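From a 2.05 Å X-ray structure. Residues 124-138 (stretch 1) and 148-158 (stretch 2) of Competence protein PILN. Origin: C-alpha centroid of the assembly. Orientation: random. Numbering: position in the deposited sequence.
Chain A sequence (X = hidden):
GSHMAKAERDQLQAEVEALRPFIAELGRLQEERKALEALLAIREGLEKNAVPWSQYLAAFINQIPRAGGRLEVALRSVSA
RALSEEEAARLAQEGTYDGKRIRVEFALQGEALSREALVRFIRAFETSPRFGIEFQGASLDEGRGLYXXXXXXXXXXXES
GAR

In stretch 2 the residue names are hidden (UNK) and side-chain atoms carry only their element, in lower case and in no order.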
# COMPACT_ATOMS: atom_id res chain seq x y z
N ALA A 124 -8.66 12.69 2.31
CA ALA A 124 -7.49 12.26 3.14
C ALA A 124 -6.22 12.82 2.57
O ALA A 124 -5.27 13.09 3.30
CB ALA A 124 -7.38 10.71 3.21
N PHE A 125 -6.13 12.93 1.23
CA PHE A 125 -4.87 13.39 0.66
C PHE A 125 -4.79 14.92 0.46
O PHE A 125 -3.82 15.43 -0.07
CB PHE A 125 -4.60 12.64 -0.66
CG PHE A 125 -4.30 11.18 -0.42
CD1 PHE A 125 -3.03 10.77 -0.03
CD2 PHE A 125 -5.35 10.22 -0.45
CE1 PHE A 125 -2.77 9.40 0.20
CE2 PHE A 125 -5.09 8.89 -0.22
CZ PHE A 125 -3.82 8.46 0.14
N GLU A 126 -5.81 15.64 0.89
CA GLU A 126 -5.80 17.09 0.77
C GLU A 126 -5.51 17.79 2.08
O GLU A 126 -5.06 18.90 2.08
CB GLU A 126 -7.16 17.56 0.24
CG GLU A 126 -7.25 17.40 -1.24
CD GLU A 126 -8.53 17.97 -1.80
OE1 GLU A 126 -9.48 18.28 -1.01
OE2 GLU A 126 -8.55 18.10 -3.08
N THR A 127 -5.78 17.11 3.19
CA THR A 127 -5.67 17.68 4.48
C THR A 127 -4.31 17.36 5.08
O THR A 127 -4.13 17.50 6.28
CB THR A 127 -6.78 17.15 5.43
OG1 THR A 127 -6.65 15.73 5.57
CG2 THR A 127 -8.20 17.47 4.91
N SER A 128 -3.36 16.90 4.26
CA SER A 128 -2.02 16.69 4.79
C SER A 128 -0.96 17.53 4.08
O SER A 128 -0.93 17.57 2.84
CB SER A 128 -1.65 15.22 4.73
OG SER A 128 -0.26 15.11 4.97
N PRO A 129 -0.06 18.16 4.84
CA PRO A 129 1.04 18.95 4.29
C PRO A 129 2.00 18.11 3.48
O PRO A 129 2.76 18.63 2.68
CB PRO A 129 1.79 19.47 5.55
CG PRO A 129 0.91 19.17 6.72
CD PRO A 129 0.03 18.02 6.31
N ARG A 130 2.00 16.79 3.70
CA ARG A 130 2.96 15.97 2.98
C ARG A 130 2.42 15.46 1.59
O ARG A 130 3.15 14.97 0.78
CB ARG A 130 3.36 14.87 3.93
CG ARG A 130 4.40 13.94 3.38
CD ARG A 130 5.74 14.03 4.11
NE ARG A 130 6.68 13.06 3.51
CZ ARG A 130 6.80 11.80 3.93
NH1 ARG A 130 6.06 11.39 4.97
NH2 ARG A 130 7.67 10.96 3.34
N PHE A 131 1.10 15.59 1.38
CA PHE A 131 0.41 15.02 0.23
C PHE A 131 -0.42 16.01 -0.54
O PHE A 131 -0.88 16.99 0.01
CB PHE A 131 -0.55 13.88 0.70
CG PHE A 131 0.18 12.70 1.28
CD1 PHE A 131 0.49 12.68 2.63
CD2 PHE A 131 0.60 11.65 0.47
CE1 PHE A 131 1.22 11.61 3.16
CE2 PHE A 131 1.29 10.56 1.02
CZ PHE A 131 1.61 10.57 2.38
N GLY A 132 -0.55 15.76 -1.85
CA GLY A 132 -1.53 16.43 -2.69
C GLY A 132 -2.20 15.31 -3.48
O GLY A 132 -1.66 14.19 -3.58
N ILE A 133 -3.35 15.61 -4.06
CA ILE A 133 -4.03 14.63 -4.91
C ILE A 133 -4.57 15.34 -6.15
O ILE A 133 -5.10 16.47 -6.05
CB ILE A 133 -5.11 13.88 -4.12
CG1 ILE A 133 -5.74 12.79 -4.99
CG2 ILE A 133 -6.15 14.85 -3.55
CD1 ILE A 133 -6.55 11.72 -4.26
N GLU A 134 -4.42 14.72 -7.31
CA GLU A 134 -5.18 15.16 -8.49
C GLU A 134 -6.15 14.10 -8.89
O GLU A 134 -5.75 13.04 -9.38
CB GLU A 134 -4.24 15.56 -9.64
CG GLU A 134 -5.05 15.93 -10.87
CD GLU A 134 -4.33 16.89 -11.82
OE1 GLU A 134 -3.53 16.41 -12.66
OE2 GLU A 134 -4.61 18.11 -11.71
N PHE A 135 -7.44 14.37 -8.62
CA PHE A 135 -8.54 13.47 -8.98
C PHE A 135 -8.82 13.53 -10.47
O PHE A 135 -9.23 14.57 -10.97
CB PHE A 135 -9.75 13.89 -8.14
CG PHE A 135 -11.04 13.14 -8.50
CD1 PHE A 135 -11.08 11.76 -8.48
CD2 PHE A 135 -12.18 13.86 -8.92
CE1 PHE A 135 -12.25 11.09 -8.77
CE2 PHE A 135 -13.34 13.19 -9.25
CZ PHE A 135 -13.37 11.79 -9.16
N GLN A 136 -8.61 12.41 -11.21
CA GLN A 136 -8.75 12.42 -12.66
C GLN A 136 -10.19 12.13 -13.06
O GLN A 136 -10.68 12.61 -14.06
CB GLN A 136 -7.81 11.37 -13.34
CG GLN A 136 -6.33 11.64 -13.00
CD GLN A 136 -5.38 10.49 -13.49
OE1 GLN A 136 -5.62 9.29 -13.23
NE2 GLN A 136 -4.30 10.88 -14.20
N GLY A 137 -10.84 11.23 -12.36
CA GLY A 137 -12.18 10.90 -12.76
C GLY A 137 -12.77 9.70 -12.01
O GLY A 137 -12.06 8.95 -11.36
N ALA A 138 -14.08 9.50 -12.16
CA ALA A 138 -14.79 8.36 -11.60
C ALA A 138 -15.96 8.05 -12.46
O ALA A 138 -16.48 8.91 -13.13
CB ALA A 138 -15.27 8.65 -10.13
N UNK A 148 -15.60 3.06 -10.27
CA UNK A 148 -14.15 3.01 -10.58
C UNK A 148 -13.65 4.44 -10.54
O UNK A 148 -14.42 5.40 -10.74
c UNK A 148 -14.42 0.92 -11.96
c UNK A 148 -13.93 2.38 -11.97
o UNK A 148 -14.72 3.07 -12.93
N UNK A 149 -12.37 4.63 -10.27
CA UNK A 149 -11.84 5.96 -10.24
C UNK A 149 -10.38 5.93 -10.56
O UNK A 149 -9.71 4.85 -10.48
c UNK A 149 -11.66 5.10 -6.95
c UNK A 149 -9.24 6.36 -6.31
c UNK A 149 -9.71 5.25 -5.52
c UNK A 149 -10.02 6.81 -7.41
c UNK A 149 -11.26 6.18 -7.70
c UNK A 149 -10.91 4.60 -5.86
c UNK A 149 -12.11 6.69 -8.89
N UNK A 150 -9.86 7.09 -10.93
CA UNK A 150 -8.42 7.27 -11.06
C UNK A 150 -7.96 8.57 -10.51
O UNK A 150 -8.68 9.60 -10.53
o UNK A 150 -8.41 8.19 -13.30
c UNK A 150 -7.97 7.09 -12.53
N UNK A 151 -6.75 8.52 -9.96
CA UNK A 151 -6.17 9.67 -9.29
C UNK A 151 -4.66 9.56 -9.29
O UNK A 151 -4.09 8.47 -9.37
c UNK A 151 -6.69 9.78 -7.83
N UNK A 152 -4.01 10.71 -9.15
CA UNK A 152 -2.56 10.76 -8.89
C UNK A 152 -2.36 11.40 -7.49
O UNK A 152 -2.99 12.40 -7.20
n UNK A 152 -1.11 13.67 -14.50
n UNK A 152 -3.10 14.53 -13.67
c UNK A 152 -1.15 11.64 -12.46
n UNK A 152 -2.12 12.72 -12.67
c UNK A 152 -1.69 10.77 -11.27
c UNK A 152 -1.86 11.59 -9.98
c UNK A 152 -2.10 13.64 -13.62
N UNK A 153 -1.49 10.77 -6.66
CA UNK A 153 -1.13 11.32 -5.34
C UNK A 153 0.34 11.78 -5.34
O UNK A 153 1.24 10.99 -5.66
c UNK A 153 -0.69 10.72 -2.90
c UNK A 153 -2.93 10.26 -3.92
c UNK A 153 -1.41 10.32 -4.19
N UNK A 154 0.59 13.03 -4.93
CA UNK A 154 1.97 13.52 -4.87
C UNK A 154 2.43 13.53 -3.39
O UNK A 154 1.66 13.79 -2.50
N UNK A 155 3.70 13.18 -3.17
CA UNK A 155 4.28 13.16 -1.84
C UNK A 155 5.56 14.01 -1.81
O UNK A 155 6.44 13.86 -2.66
c UNK A 155 4.67 11.69 -1.42
c UNK A 155 4.92 11.67 0.13
c UNK A 155 3.49 10.77 -1.79
N UNK A 156 5.59 14.88 -0.80
CA UNK A 156 6.75 15.78 -0.51
C UNK A 156 7.86 15.07 0.21
O UNK A 156 7.64 14.04 0.85
c UNK A 156 5.19 17.74 -0.11
c UNK A 156 6.40 16.95 0.41
o UNK A 156 6.10 16.42 1.70
N UNK A 157 9.05 15.64 0.10
CA UNK A 157 10.22 15.14 0.83
C UNK A 157 10.02 15.16 2.33
O UNK A 157 10.69 14.42 3.05
N UNK A 158 9.08 16.00 2.80
CA UNK A 158 8.63 16.00 4.20
C UNK A 158 9.55 16.80 5.11
O UNK A 158 10.65 17.20 4.70
O HOH W 1 -3.87 7.30 -12.52

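Position 148 carries three side-chain atoms, a carbon bearing one oxygen and one carbon, the branched pattern of a hydroxylated residue. The CA-to-CB bond points sideways to stretch 1, and the contact runs through the backbone: the CA of Ala 138 approaches the O of 148 at 3.1 Å in a CA-H...O contact. This is Thr 148.

At position 149 one carbon leads to a ring of six carbons with no oxygen attached, which excludes tyrosine. Its CB packs 3.9 Å from the CB of Ala 138, and the ring then leads away from stretch 1. The residue is Phe 149.

Position 150 has a carbon followed by a single oxygen, and that oxygen lies 3.0 Å from OE1 of Gln 136. It is Ser 150. Its backbone meets a beta bulge: the O of Ser 150 accepts from both N of Gln 136 (2.9 Å) and N of Gly 137 (3.3 Å), while its N donates to O of Gly 137 (2.9 Å). At the backbone angles of Gly 137 a CB would jam against the preceding carbonyl, so glycine suits the bulge.

A lone carbon at position 151, 4.1 Å from CD1 of Ile 133, identifies Ala 151.

Position 152 extends through three carbons and a nitrogen to a carbon carrying two more nitrogens, a guanidinium that only arginine provides. One of the two end nitrogens forms a salt bridge with the carboxylate of Glu 134, and the amide of Gln 136 lies over one face of the guanidinium. In Arg 152 the modelled 2.2 Å between NH2 and OE1 of Glu 134 is too short, leaving the exact placement of both atoms uncertain.

At position 153 one carbon bears two others, a short apolar fork. One branch carbon lies over the face of the Phe 125 ring, 4.0 Å from its centroid, and the other is 3.7 Å from CD2 of Phe 131. The residue is Val 153, with CG2 over the ring and CG1 beside Phe 131.

Position 154 has no side-chain atoms. Its backbone makes two hydrogen bonds with Gly 132, from N of Gly 132 to O of 154 (3.0 Å) and from N of 154 to O of Gly 132 (2.9 Å). It is Gly 154.

The three-carbon fork returns at position 155, with one branch 3.6 Å from CE2 of Phe 131; this is Val 155.

Position 156 again has a carbon bearing one oxygen and one carbon. Its N donates to O of Arg 130 (2.9 Å) and its O accepts from NE of Arg 130 (3.0 Å). This is Thr 156.

Positions 157 and 158 both lack side-chain atoms. At Gly 157 a CB would point away from stretch 1 and there is room for it, whereas at Gly 158 a CB would clash with NE of Arg 130, and its positive phi also favours glycine.

The strands thus run antiparallel, held by paired backbone hydrogen bonds and adjusted by the bulge. One face is apolar, with Phe 131, Ile 133, Val 153 and Val 155; the other sets Glu 134 against Arg 152.

Stretch 2 (148-158) TFSARVGVTGG
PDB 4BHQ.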